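Local structure of putative angiotensinogen (Lampetra fluviatilis, 5INW) at residues I113-G118 against K152-L157; E169-N174 against K221-K226; D237-I242 against G384-H389; V297-L300 against A306-L309. The protein binds heparin, which promotes its inhibition of thrombin through a template mechanism, as a serpin captured here with its reactive loop cleaved. The protein carries 1 engineered substitution. All blocks are in the same frame, centred on the assembly; numbering follows the deposited sequence.

Contact 1: I113-G118 against K152-L157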
loop_
_atom_site.group_PDB
_atom_site.type_symbol
_atom_site.label_atom_id
_atom_site.label_comp_id
_atom_site.label_asym_id
_atom_site.label_seq_id
_atom_site.Cartn_x
_atom_site.Cartn_y
_atom_site.Cartn_z
ATOM N N ILE A 113 1.774 -5.333 1.206
ATOM C CA ILE A 113 2.619 -5.803 2.254
ATOM C C ILE A 113 1.994 -7.002 2.980
ATOM O O ILE A 113 2.689 -7.960 3.335
ATOM C CB ILE A 113 2.996 -4.681 3.230
ATOM C CG1 ILE A 113 3.785 -3.605 2.494
ATOM C CG2 ILE A 113 3.897 -5.232 4.360
ATOM C CD1 ILE A 113 4.046 -2.342 3.315
ATOM N N ALA A 114 0.683 -6.959 3.201
ATOM C CA ALA A 114 -0.018 -8.095 3.847
ATOM C C ALA A 114 0.033 -9.370 2.994
ATOM O O ALA A 114 0.121 -10.478 3.537
ATOM C CB ALA A 114 -1.452 -7.737 4.171
ATOM N N SER A 115 -0.043 -9.199 1.669
ATOM C CA SER A 115 0.041 -10.328 0.790
ATOM C C SER A 115 1.396 -10.974 0.849
ATOM O O SER A 115 1.485 -12.208 0.893
ATOM C CB SER A 115 -0.241 -9.932 -0.627
ATOM O OG SER A 115 -1.533 -9.453 -0.675
ATOM N N ALA A 116 2.442 -10.168 0.809
ATOM C CA ALA A 116 3.767 -10.731 0.838
ATOM C C ALA A 116 3.994 -11.453 2.170
ATOM O O ALA A 116 4.522 -12.562 2.195
ATOM C CB ALA A 116 4.822 -9.674 0.570
ATOM N N LEU A 117 3.543 -10.860 3.267
ATOM C CA LEU A 117 3.698 -11.494 4.590
ATOM C C LEU A 117 2.789 -12.699 4.824
ATOM O O LEU A 117 3.106 -13.556 5.634
ATOM C CB LEU A 117 3.412 -10.482 5.677
ATOM C CG LEU A 117 4.307 -9.242 5.716
ATOM C CD1 LEU A 117 3.725 -8.298 6.748
ATOM C CD2 LEU A 117 5.740 -9.578 6.061
ATOM N N GLY A 118 1.647 -12.750 4.141
ATOM C CA GLY A 118 0.792 -13.937 4.147
ATOM C C GLY A 118 1.544 -15.114 3.571
ATOM O O GLY A 118 1.473 -16.212 4.085
ATOM N N LYS A 152 -8.041 -17.623 4.683
ATOM C CA LYS A 152 -9.009 -18.007 3.634
ATOM C C LYS A 152 -9.849 -16.805 3.184
ATOM O O LYS A 152 -10.103 -16.685 1.993
ATOM C CB LYS A 152 -9.930 -19.189 3.995
ATOM C CG LYS A 152 -10.935 -19.494 2.865
ATOM C CD LYS A 152 -11.682 -20.833 2.920
ATOM C CE LYS A 152 -12.748 -20.906 1.824
ATOM N NZ LYS A 152 -13.381 -22.242 1.662
ATOM N N TYR A 153 -10.268 -15.931 4.123
ATOM C CA TYR A 153 -11.108 -14.768 3.802
ATOM C C TYR A 153 -10.253 -13.576 3.300
ATOM O O TYR A 153 -10.803 -12.636 2.731
ATOM C CB TYR A 153 -11.995 -14.333 4.972
ATOM C CG TYR A 153 -12.688 -15.458 5.746
ATOM C CD1 TYR A 153 -13.856 -16.073 5.277
ATOM C CD2 TYR A 153 -12.175 -15.887 6.989
ATOM C CE1 TYR A 153 -14.470 -17.087 6.028
ATOM C CE2 TYR A 153 -12.779 -16.895 7.738
ATOM C CZ TYR A 153 -13.919 -17.501 7.263
ATOM O OH TYR A 153 -14.479 -18.508 8.042
ATOM N N PHE A 154 -8.926 -13.649 3.452
ATOM C CA PHE A 154 -7.993 -12.752 2.756
ATOM C C PHE A 154 -8.021 -12.902 1.206
ATOM O O PHE A 154 -7.996 -11.920 0.476
ATOM C CB PHE A 154 -6.563 -12.976 3.278
ATOM C CG PHE A 154 -5.581 -11.984 2.762
ATOM C CD1 PHE A 154 -5.648 -10.660 3.164
ATOM C CD2 PHE A 154 -4.613 -12.352 1.831
ATOM C CE1 PHE A 154 -4.760 -9.715 2.673
ATOM C CE2 PHE A 154 -3.724 -11.402 1.323
ATOM C CZ PHE A 154 -3.790 -10.081 1.762
ATOM N N ALA A 155 -8.066 -14.128 0.698
ATOM C CA ALA A 155 -8.204 -14.369 -0.730
ATOM C C ALA A 155 -9.588 -13.938 -1.222
ATOM O O ALA A 155 -9.720 -13.516 -2.378
ATOM C CB ALA A 155 -7.930 -15.840 -1.080
ATOM N N ARG A 156 -10.618 -14.051 -0.379
ATOM C CA ARG A 156 -11.949 -13.583 -0.784
ATOM C C ARG A 156 -11.982 -12.076 -0.972
ATOM O O ARG A 156 -12.531 -11.592 -1.980
ATOM C CB ARG A 156 -13.061 -13.987 0.183
ATOM C CG ARG A 156 -14.472 -13.801 -0.429
ATOM C CD ARG A 156 -15.498 -14.740 0.169
ATOM N NE ARG A 156 -14.848 -16.044 0.384
ATOM C CZ ARG A 156 -15.286 -17.003 1.207
ATOM N NH1 ARG A 156 -16.461 -16.894 1.837
ATOM N NH2 ARG A 156 -14.567 -18.114 1.346
ATOM N N LEU A 157 -11.420 -11.349 0.004
ATOM C CA LEU A 157 -11.231 -9.885 -0.086
ATOM C C LEU A 157 -10.533 -9.509 -1.392
ATOM O O LEU A 157 -11.070 -8.741 -2.154
ATOM C CB LEU A 157 -10.406 -9.338 1.103
ATOM C CG LEU A 157 -10.122 -7.816 1.141
ATOM C CD1 LEU A 157 -11.426 -7.058 1.299
ATOM C CD2 LEU A 157 -9.127 -7.379 2.216
#
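With CG anti to the backbone N (chi1 -172°), Phe-154 carries its ring from helix 150-161 to helix 110-122, where Ser-115 has turned OG to the side of its own backbone N (chi1 -62°). These two torsions bring the hydroxyl oxygen to the rim of the ring: Ser-115 OG lies 3.4 Å from Phe-154 CZ and 3.5 Å from Phe-154 CE2, near the ring plane, so the approach is to an edge and not over a face. Next to it, Ala-114 CB stands 4.1 Å from both CZ and CE1 of Phe-154. The aromatic tip therefore meets two successive residues of one helical turn, and the nearest alpha carbons, those of Ser-115 and Phe-154, remain 8.6 Å apart; a single long side chain spans the gap. Ile-81 and Val-85 of helix 77-96 also touch the ring, and Leu-88 packs on Ala-114, so three helices converge here. By their order in the chain they probably correspond to helices A, B and D. No hydrogen bond crosses between the two segments: Ser-115 OG bonds to Leu-111 O one turn earlier, which implies that a buried hydroxyl satisfied within its own helix can serve the aromatic edge as a packing surface.

Contact 2: E169-N174 against K221-K226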
loop_
_atom_site.group_PDB
_atom_site.type_symbol
_atom_site.label_atom_id
_atom_site.label_comp_id
_atom_site.label_asym_id
_atom_site.label_seq_id
_atom_site.Cartn_x
_atom_site.Cartn_y
_atom_site.Cartn_z
ATOM N N GLU A 169 -9.450 0.265 -12.514
ATOM C CA GLU A 169 -8.689 -0.983 -12.549
ATOM C C GLU A 169 -7.980 -1.119 -11.261
ATOM O O GLU A 169 -7.227 -0.194 -10.866
ATOM C CB GLU A 169 -7.625 -1.001 -13.678
ATOM C CG GLU A 169 -6.812 -2.315 -13.764
ATOM C CD GLU A 169 -5.816 -2.436 -14.930
ATOM O OE1 GLU A 169 -5.010 -3.413 -14.908
ATOM O OE2 GLU A 169 -5.799 -1.596 -15.882
ATOM N N LEU A 170 -8.193 -2.258 -10.605
ATOM C CA LEU A 170 -7.360 -2.691 -9.485
ATOM C C LEU A 170 -6.928 -4.118 -9.721
ATOM O O LEU A 170 -7.761 -4.998 -9.868
ATOM C CB LEU A 170 -8.092 -2.534 -8.153
ATOM C CG LEU A 170 -7.147 -2.833 -6.967
ATOM C CD1 LEU A 170 -6.047 -1.822 -6.748
ATOM C CD2 LEU A 170 -7.900 -3.015 -5.666
ATOM N N MET A 171 -5.628 -4.354 -9.746
ATOM C CA MET A 171 -5.058 -5.629 -10.154
ATOM C C MET A 171 -3.956 -5.915 -9.139
ATOM O O MET A 171 -3.222 -5.020 -8.756
ATOM C CB MET A 171 -4.510 -5.466 -11.592
ATOM C CG MET A 171 -3.711 -6.613 -12.230
ATOM S SD MET A 171 -1.962 -6.466 -11.747
ATOM C CE MET A 171 -1.171 -5.721 -13.175
ATOM N N GLY A 172 -3.846 -7.171 -8.733
ATOM C CA GLY A 172 -2.868 -7.629 -7.775
ATOM C C GLY A 172 -2.321 -8.993 -8.164
ATOM O O GLY A 172 -3.077 -9.888 -8.575
ATOM N N LYS A 173 -1.013 -9.171 -8.021
ATOM C CA LYS A 173 -0.352 -10.379 -8.446
ATOM C C LYS A 173 0.683 -10.725 -7.406
ATOM O O LYS A 173 1.514 -9.909 -7.077
ATOM C CB LYS A 173 0.279 -10.130 -9.829
ATOM C CG LYS A 173 0.688 -11.370 -10.597
ATOM C CD LYS A 173 -0.475 -12.111 -11.257
ATOM C CE LYS A 173 -0.156 -13.613 -11.441
ATOM N NZ LYS A 173 -0.307 -14.437 -10.188
ATOM N N ASN A 174 0.620 -11.939 -6.884
ATOM C CA ASN A 174 1.733 -12.542 -6.168
ATOM C C ASN A 174 2.553 -13.471 -7.049
ATOM O O ASN A 174 2.025 -14.203 -7.873
ATOM C CB ASN A 174 1.239 -13.373 -5.027
ATOM C CG ASN A 174 0.360 -12.599 -4.114
ATOM O OD1 ASN A 174 0.778 -11.612 -3.468
ATOM N ND2 ASN A 174 -0.871 -13.054 -4.011
ATOM N N LYS A 221 5.794 -9.926 -17.930
ATOM C CA LYS A 221 4.882 -10.735 -18.745
ATOM C C LYS A 221 3.516 -10.791 -18.101
ATOM O O LYS A 221 2.511 -10.463 -18.716
ATOM C CB LYS A 221 5.469 -12.168 -18.981
ATOM C CG LYS A 221 6.511 -12.241 -20.099
ATOM C CD LYS A 221 7.232 -13.584 -20.033
ATOM C CE LYS A 221 8.228 -13.757 -21.172
ATOM N NZ LYS A 221 8.361 -15.192 -21.578
ATOM N N VAL A 222 3.498 -11.079 -16.825
ATOM C CA VAL A 222 2.250 -11.257 -16.093
ATOM C C VAL A 222 1.523 -9.944 -15.625
ATOM O O VAL A 222 0.533 -10.001 -14.936
ATOM C CB VAL A 222 2.527 -12.199 -14.895
ATOM C CG1 VAL A 222 1.266 -12.497 -14.115
ATOM C CG2 VAL A 222 3.095 -13.536 -15.392
ATOM N N THR A 223 1.993 -8.756 -15.979
ATOM C CA THR A 223 1.430 -7.507 -15.441
ATOM C C THR A 223 1.371 -6.431 -16.554
ATOM O O THR A 223 1.504 -5.226 -16.309
ATOM C CB THR A 223 2.292 -7.049 -14.230
ATOM O OG1 THR A 223 3.650 -6.770 -14.635
ATOM C CG2 THR A 223 2.352 -8.105 -13.140
ATOM N N SER A 224 1.142 -6.908 -17.790
ATOM C CA SER A 224 1.309 -6.157 -19.065
ATOM C C SER A 224 2.226 -4.944 -18.947
ATOM O O SER A 224 1.762 -3.801 -19.007
ATOM C CB SER A 224 -0.051 -5.746 -19.648
ATOM O OG SER A 224 -0.753 -6.883 -20.084
ATOM N N LYS A 225 3.511 -5.203 -18.720
ATOM C CA LYS A 225 4.549 -4.163 -18.752
ATOM C C LYS A 225 4.370 -2.963 -17.808
ATOM O O LYS A 225 5.033 -1.940 -17.977
ATOM C CB LYS A 225 4.779 -3.670 -20.197
ATOM C CG LYS A 225 5.060 -4.780 -21.220
ATOM C CD LYS A 225 5.706 -4.253 -22.505
ATOM C CE LYS A 225 6.129 -5.379 -23.436
ATOM N NZ LYS A 225 6.917 -4.868 -24.595
ATOM N N LYS A 226 3.520 -3.093 -16.796
ATOM C CA LYS A 226 3.402 -2.036 -15.791
ATOM C C LYS A 226 4.543 -2.140 -14.785
ATOM O O LYS A 226 4.974 -1.155 -14.213
ATOM C CB LYS A 226 2.065 -2.140 -15.062
ATOM C CG LYS A 226 0.859 -1.745 -15.905
ATOM C CD LYS A 226 0.982 -0.263 -16.317
ATOM C CE LYS A 226 -0.348 0.368 -16.717
ATOM N NZ LYS A 226 -0.897 -0.128 -18.019
#
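Lys-173 lays its aliphatic chain across Val-222, the two side chains crossing at about a right angle. CG, CD and CE of the lysine all face the single methyl Val-222 CG1, with Lys-173 CG at 3.7 Å. The course of the lysine explains this: CG leaves anti to the backbone N, and a bend at chi2 (77°) swings CD and CE over Val-222 CG1. A second bend at chi4 carries the ammonium group back toward the strand, where NZ makes weak hydrogen bonds to Asn-174 O and Lys-197 O; apolar methylenes face the loop while the charged end finds only weak bonds to backbone carbonyls. Two residues earlier, on the same face of the strand, Met-171 reaches the loop with its terminal methyl. Its CE comes to 3.9 Å from both CB and CA of Thr-223, again crossing at roughly a right angle. The threonine is tied to its own helix, since its OG1 hydrogen bonds to Ile-219 O. No hydrogen bond joins the segments, and Glu-169 OE2 is 5.5 Å from Lys-226 NZ, opposite charges not in contact. Strand 168-179 is itself paired with strand 238-251 through Met-171 with Tyr-247 and Lys-173 with Val-245. A helix lying over the large sheet and leading by a loop into its central strand matches, by order in the chain, helix F over sheet A of serpins.

Contact 3: D237-I242 against G384-H389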
loop_
_atom_site.group_PDB
_atom_site.type_symbol
_atom_site.label_atom_id
_atom_site.label_comp_id
_atom_site.label_asym_id
_atom_site.label_seq_id
_atom_site.Cartn_x
_atom_site.Cartn_y
_atom_site.Cartn_z
ATOM N N ASP A 237 23.186 -17.179 -2.543
ATOM C CA ASP A 237 22.630 -17.943 -1.415
ATOM C C ASP A 237 21.178 -17.586 -1.094
ATOM O O ASP A 237 20.639 -17.978 -0.063
ATOM C CB ASP A 237 23.487 -17.746 -0.151
ATOM C CG ASP A 237 24.974 -18.146 -0.349
ATOM O OD1 ASP A 237 25.414 -18.448 -1.505
ATOM O OD2 ASP A 237 25.703 -18.148 0.679
ATOM N N THR A 238 20.559 -16.805 -1.965
ATOM C CA THR A 238 19.144 -16.649 -1.964
ATOM C C THR A 238 18.489 -17.944 -2.321
ATOM O O THR A 238 18.851 -18.633 -3.313
ATOM C CB THR A 238 18.697 -15.561 -2.936
ATOM O OG1 THR A 238 19.260 -14.334 -2.478
ATOM C CG2 THR A 238 17.159 -15.424 -2.957
ATOM N N SER A 239 17.478 -18.214 -1.519
ATOM C CA SER A 239 16.732 -19.428 -1.582
ATOM C C SER A 239 15.285 -19.232 -2.024
ATOM O O SER A 239 14.768 -20.091 -2.744
ATOM C CB SER A 239 16.824 -20.128 -0.235
ATOM O OG SER A 239 17.961 -20.981 -0.258
ATOM N N LEU A 240 14.649 -18.122 -1.641
ATOM C CA LEU A 240 13.392 -17.701 -2.283
ATOM C C LEU A 240 13.268 -16.198 -2.336
ATOM O O LEU A 240 13.897 -15.499 -1.544
ATOM C CB LEU A 240 12.168 -18.186 -1.530
ATOM C CG LEU A 240 11.846 -19.661 -1.552
ATOM C CD1 LEU A 240 12.504 -20.323 -0.337
ATOM C CD2 LEU A 240 10.322 -19.857 -1.579
ATOM N N VAL A 241 12.413 -15.734 -3.253
ATOM C CA VAL A 241 12.009 -14.341 -3.352
ATOM C C VAL A 241 10.509 -14.302 -3.548
ATOM O O VAL A 241 10.033 -14.902 -4.481
ATOM C CB VAL A 241 12.683 -13.658 -4.548
ATOM C CG1 VAL A 241 12.253 -12.200 -4.641
ATOM C CG2 VAL A 241 14.167 -13.726 -4.356
ATOM N N ILE A 242 9.786 -13.575 -2.705
ATOM C CA ILE A 242 8.329 -13.454 -2.771
ATOM C C ILE A 242 8.039 -12.056 -3.230
ATOM O O ILE A 242 8.675 -11.157 -2.798
ATOM C CB ILE A 242 7.704 -13.627 -1.367
ATOM C CG1 ILE A 242 7.870 -15.086 -0.911
ATOM C CG2 ILE A 242 6.229 -13.263 -1.322
ATOM C CD1 ILE A 242 7.750 -15.270 0.585
ATOM N N GLY A 384 12.370 -28.524 4.675
ATOM C CA GLY A 384 13.251 -28.998 5.711
ATOM C C GLY A 384 14.678 -29.067 5.230
ATOM O O GLY A 384 15.555 -29.233 6.040
ATOM N N MET A 385 14.919 -28.973 3.920
ATOM C CA MET A 385 16.271 -29.129 3.318
ATOM C C MET A 385 17.244 -28.059 3.808
ATOM O O MET A 385 18.442 -28.271 3.717
ATOM C CB MET A 385 16.232 -29.032 1.775
ATOM C CG MET A 385 16.636 -30.235 0.940
ATOM S SD MET A 385 17.003 -29.531 -0.716
ATOM C CE MET A 385 18.775 -29.159 -0.659
ATOM N N GLN A 386 16.718 -26.908 4.248
ATOM C CA GLN A 386 17.493 -25.768 4.708
ATOM C C GLN A 386 16.764 -24.980 5.805
ATOM O O GLN A 386 15.533 -24.985 5.866
ATOM C CB GLN A 386 17.722 -24.791 3.556
ATOM C CG GLN A 386 18.718 -25.155 2.459
ATOM C CD GLN A 386 18.918 -24.023 1.441
ATOM O OE1 GLN A 386 18.367 -22.965 1.568
ATOM N NE2 GLN A 386 19.775 -24.238 0.478
ATOM N N LYS A 387 17.540 -24.287 6.639
ATOM C CA LYS A 387 17.015 -23.380 7.659
ATOM C C LYS A 387 16.971 -21.971 7.079
ATOM O O LYS A 387 18.045 -21.354 6.823
ATOM C CB LYS A 387 17.859 -23.402 8.938
ATOM C CG LYS A 387 17.380 -22.423 10.026
ATOM C CD LYS A 387 17.968 -22.666 11.426
ATOM C CE LYS A 387 16.937 -23.203 12.419
ATOM N NZ LYS A 387 17.581 -24.016 13.497
ATOM N N LEU A 388 15.734 -21.477 6.867
ATOM C CA LEU A 388 15.506 -20.240 6.126
ATOM C C LEU A 388 15.058 -19.112 7.060
ATOM O O LEU A 388 14.399 -19.357 8.088
ATOM C CB LEU A 388 14.481 -20.476 5.018
ATOM C CG LEU A 388 14.754 -21.583 3.965
ATOM C CD1 LEU A 388 13.655 -21.635 2.950
ATOM C CD2 LEU A 388 16.098 -21.373 3.274
ATOM N N HIS A 389 15.470 -17.891 6.702
ATOM C CA HIS A 389 15.032 -16.695 7.375
ATOM C C HIS A 389 14.782 -15.638 6.321
ATOM O O HIS A 389 15.311 -15.733 5.202
ATOM C CB HIS A 389 16.094 -16.208 8.412
ATOM C CG HIS A 389 17.422 -15.824 7.817
ATOM N ND1 HIS A 389 17.827 -14.516 7.697
ATOM C CD2 HIS A 389 18.429 -16.574 7.313
ATOM C CE1 HIS A 389 19.028 -14.467 7.152
ATOM N NE2 HIS A 389 19.405 -15.705 6.888
#
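A classic beta bulge supplies one side of this contact: Ser-239 and Leu-240, both facing Ile-416 of the neighbouring strand, both also touch segment 384-389. The place is the start of strand 238-251 in the central serpin sheet, where strand 405-417, by topology probably the inserted part of the cleaved reactive loop, runs beside it. Ser-239 has the backbone angles of the bulge (phi -113°, psi -35°), and its CB points toward the loop. From there OG donates a hydrogen bond to Gln-386 OE1 at 2.7 Å, in the carbonyl plane and on a lone pair, with a C=O...donor angle of 130°. The glutamine reaches that far because its chain is extended beyond CG. A leucine here would have no amide oxygen to offer and would probably leave Ser-239 OG without its acceptor on the loop, loosening the polar tie between loop and strand. Leu-388 supplies the apolar half with its two methyls divided between neighbours, and it rests on Ile-416 as well, so loop, bulge and inserted strand share one cluster. Leu-388 CD2 lies 3.8 Å from Ser-239 CB; Leu-388 CD1 meets Leu-240 CD1 at 3.7 Å, the two leucines crossing at about a right angle.

Contact 4: V297-L300 against A306-L309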
loop_
_atom_site.group_PDB
_atom_site.type_symbol
_atom_site.label_atom_id
_atom_site.label_comp_id
_atom_site.label_asym_id
_atom_site.label_seq_id
_atom_site.Cartn_x
_atom_site.Cartn_y
_atom_site.Cartn_z
ATOM N N VAL A 297 -11.435 17.617 5.936
ATOM C CA VAL A 297 -11.552 16.288 5.302
ATOM C C VAL A 297 -12.418 16.374 4.051
ATOM O O VAL A 297 -13.476 16.996 4.081
ATOM C CB VAL A 297 -12.204 15.272 6.271
ATOM C CG1 VAL A 297 -12.424 13.908 5.592
ATOM C CG2 VAL A 297 -11.354 15.131 7.532
ATOM N N VAL A 298 -12.012 15.689 2.978
ATOM C CA VAL A 298 -12.774 15.668 1.726
ATOM C C VAL A 298 -12.661 14.336 1.025
ATOM O O VAL A 298 -11.596 13.738 1.000
ATOM C CB VAL A 298 -12.322 16.819 0.780
ATOM C CG1 VAL A 298 -10.860 16.725 0.401
ATOM C CG2 VAL A 298 -13.151 16.870 -0.492
ATOM N N LYS A 299 -13.760 13.920 0.406
ATOM C CA LYS A 299 -13.879 12.644 -0.279
ATOM C C LYS A 299 -13.908 12.909 -1.762
ATOM O O LYS A 299 -14.830 13.535 -2.252
ATOM C CB LYS A 299 -15.167 11.955 0.158
ATOM C CG LYS A 299 -15.503 10.619 -0.477
ATOM C CD LYS A 299 -16.636 9.954 0.315
ATOM C CE LYS A 299 -17.187 8.666 -0.326
ATOM N NZ LYS A 299 -18.039 8.873 -1.551
ATOM N N LEU A 300 -12.922 12.390 -2.481
ATOM C CA LEU A 300 -12.861 12.509 -3.933
ATOM C C LEU A 300 -13.191 11.180 -4.566
ATOM O O LEU A 300 -12.329 10.333 -4.706
ATOM C CB LEU A 300 -11.484 13.006 -4.410
ATOM C CG LEU A 300 -11.031 14.177 -3.561
ATOM C CD1 LEU A 300 -9.586 14.571 -3.865
ATOM C CD2 LEU A 300 -11.982 15.341 -3.693
ATOM N N ALA A 306 -14.657 3.283 -5.343
ATOM C CA ALA A 306 -13.451 3.693 -4.645
ATOM C C ALA A 306 -13.366 5.209 -4.604
ATOM O O ALA A 306 -13.915 5.878 -5.447
ATOM C CB ALA A 306 -12.239 3.146 -5.347
ATOM N N SER A 307 -12.668 5.734 -3.604
ATOM C CA SER A 307 -12.429 7.152 -3.522
ATOM C C SER A 307 -11.164 7.456 -2.737
ATOM O O SER A 307 -10.634 6.593 -2.073
ATOM C CB SER A 307 -13.680 7.899 -3.012
ATOM O OG SER A 307 -14.028 7.485 -1.738
ATOM N N MET A 308 -10.660 8.678 -2.923
ATOM C CA MET A 308 -9.556 9.176 -2.149
ATOM C C MET A 308 -10.100 10.118 -1.100
ATOM O O MET A 308 -10.790 11.066 -1.410
ATOM C CB MET A 308 -8.549 9.916 -3.017
ATOM C CG MET A 308 -7.314 10.417 -2.261
ATOM S SD MET A 308 -6.241 11.481 -3.280
ATOM C CE MET A 308 -5.332 10.257 -4.199
ATOM N N LEU A 309 -9.749 9.838 0.140
ATOM C CA LEU A 309 -9.939 10.743 1.249
ATOM C C LEU A 309 -8.743 11.626 1.352
ATOM O O LEU A 309 -7.623 11.084 1.417
ATOM C CB LEU A 309 -9.995 9.970 2.573
ATOM C CG LEU A 309 -11.364 9.692 3.182
ATOM C CD1 LEU A 309 -11.150 9.574 4.684
ATOM C CD2 LEU A 309 -12.418 10.762 2.863
#
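Leu-300 N donates to Met-308 O at 2.7 Å, nearly straight at the hydrogen (171°), and the return bond runs from Met-308 N to Leu-300 O at 3.0 Å (164°). Together they define Leu-300 and Met-308 as the hydrogen-bonded pair of an antiparallel hairpin; Lys-299 and Leu-309 form the adjoining non-hydrogen-bonded pair, their alpha carbons 4.6 Å apart. The short strand axes diverge from exact antiparallelism, at 154°. On the face of Lys-299 and Leu-309, the methyl Leu-309 CD2 tucks against the lysine, 4.0 Å from Lys-299 CB, and approaches Val-297 CG1 obliquely at 4.2 Å. The lysine chain, extended as far as CE, runs past the serine hydroxyl, with CG and CE each 3.7 Å from Ser-307 OG. Were Lys-299 cut back to an alanine, the methylenes beside Ser-307 OG would be gone, which is likely to leave that hydroxyl less covered and Tyr-17 of the C-terminal peptide chain without this packing partner. That separate chain pairs antiparallel with residues 306-309, continuing the sheet, as expected of serpin sheet B. Strand 306-313 thus pairs on one side with strand 295-301 and on the other with that peptide, so its main-chain groups are engaged along both edges.

In the fold
Contacts 1, 3 and 4 are buried, whereas contact 2 is only partly so. Contacts 2 and 3 reach one large sheet through neighbouring strands, 168-179 and 238-251, met in contact 2 by the loop after helix 208-221, in contact 3 by that before strand 389-401. Contact 1 touches both: Ser-115 CB lies 3.5 Å from Asn-174 OD1, and Ala-116 O is 4.0 Å from Ile-242 CG2, so helix 110-122 backs that sheet. Contact 4 stands apart in a separate sheet, its centre about 42 Å from that of contact 3 and beyond the chain's centre. Chemistry follows place: main-chain bonds in contact 4, one side-chain bond in contact 3, and van der Waals contact alone across contacts 1 and 2.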